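Local coordinates for protein putative transcriptional regulator (Streptomyces coelicolor A3, PDB 2RA5) that probably acts as a GntR-family DNA-binding transcriptional regulator whose UTRA domain senses a small effector molecule, at residues 217-220 with 224-227. Sequence-based numbering, arbitrary orientation.
Sequences TFDD and AVEF
Opposite the single Thr217 lie two residues, Val225 and Glu226, and the register slips by one: a classic beta bulge. Thr217 N donates an almost straight bond to Glu226 O (2.8 Å, 172°), while its O takes a short bond from Val225 N (2.6 Å) and a weak, long one from Glu226 N. With OG1 beside the backbone N (chi1 -51°), the hydroxyl donates to Glu226 OE1 at 2.8 Å, meeting that oxygen nearly along its C-O axis; the glutamate reaches it through a chain bent at chi2. Beta-branched threonine suits a strand, and its hydroxyl serves the buried carboxylate while also bonding Tyr172 OH. A valine here would keep the branched shape but would probably leave Glu226 OE1 and Tyr172 without this shared partner. Phe218 turns its side chain off the opposite way; Ala224 N lies oblique to its ring, and Phe218 CE2 packs on the small Ala224 CB methyl at 4.1 Å. Asp219, whose OD1 bonds Thr221 OG1 in the turn, brushes apolar Val225, buried against Leu158, Ile180 and Leu182. The segments form the turn end of hairpin 209-218/224-232, flanked by strands 184-193 and 145-154; helix 171-177 covers Glu226 near the bound meso-tartaric acid, and helix 119-125 packs on Ala224 and Phe227.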
# COMPACT_ATOMS: atom_id res chain seq x y z
N THR A 217 -5.14 11.86 9.61
CA THR A 217 -4.29 11.88 10.79
C THR A 217 -4.97 12.53 12.00
O THR A 217 -5.52 13.62 11.89
CB THR A 217 -2.97 12.61 10.49
OG1 THR A 217 -2.39 12.07 9.30
CG2 THR A 217 -2.00 12.48 11.66
N PHE A 218 -4.89 11.86 13.15
CA PHE A 218 -5.50 12.35 14.38
C PHE A 218 -4.48 12.71 15.45
O PHE A 218 -3.37 12.17 15.48
CB PHE A 218 -6.46 11.31 14.93
CG PHE A 218 -7.41 10.78 13.92
CD1 PHE A 218 -6.99 9.83 12.98
CD2 PHE A 218 -8.73 11.23 13.88
CE1 PHE A 218 -7.87 9.34 12.02
CE2 PHE A 218 -9.62 10.73 12.93
CZ PHE A 218 -9.20 9.78 12.00
N ASP A 219 -4.87 13.61 16.35
CA ASP A 219 -4.02 13.96 17.49
C ASP A 219 -4.30 13.14 18.76
O ASP A 219 -5.06 12.17 18.73
CB ASP A 219 -3.99 15.47 17.74
CG ASP A 219 -5.30 16.03 18.29
OD1 ASP A 219 -6.24 15.26 18.61
OD2 ASP A 219 -5.37 17.27 18.40
N ASP A 220 -3.66 13.53 19.87
CA ASP A 220 -3.87 12.92 21.19
C ASP A 220 -5.33 12.76 21.63
O ASP A 220 -5.70 11.87 22.39
CB ASP A 220 -3.20 13.79 22.24
CG ASP A 220 -1.73 13.56 22.34
OD1 ASP A 220 -1.19 12.80 21.50
OD2 ASP A 220 -1.12 14.14 23.26
N ALA A 224 -9.40 14.65 13.96
CA ALA A 224 -8.67 14.72 12.70
C ALA A 224 -7.92 16.03 12.65
O ALA A 224 -8.40 17.07 13.08
CB ALA A 224 -9.58 14.57 11.50
N VAL A 225 -6.71 15.97 12.13
CA VAL A 225 -5.83 17.10 12.18
C VAL A 225 -5.40 17.37 10.72
O VAL A 225 -4.99 18.47 10.35
CB VAL A 225 -4.69 16.77 13.24
CG1 VAL A 225 -3.38 16.32 12.60
CG2 VAL A 225 -4.50 17.90 14.20
N GLU A 226 -5.59 16.35 9.89
CA GLU A 226 -5.11 16.39 8.52
C GLU A 226 -5.77 15.27 7.71
O GLU A 226 -5.93 14.14 8.19
CB GLU A 226 -3.58 16.24 8.50
CG GLU A 226 -2.95 16.24 7.11
CD GLU A 226 -2.91 14.86 6.44
OE1 GLU A 226 -2.88 13.83 7.14
OE2 GLU A 226 -2.90 14.80 5.19
N PHE A 227 -6.19 15.60 6.50
CA PHE A 227 -6.67 14.62 5.54
C PHE A 227 -5.92 14.77 4.22
O PHE A 227 -5.85 15.86 3.65
CB PHE A 227 -8.14 14.82 5.27
CG PHE A 227 -8.69 13.91 4.20
CD1 PHE A 227 -8.68 12.53 4.36
CD2 PHE A 227 -9.24 14.44 3.03
CE1 PHE A 227 -9.21 11.68 3.38
CE2 PHE A 227 -9.76 13.59 2.04
CZ PHE A 227 -9.75 12.21 2.22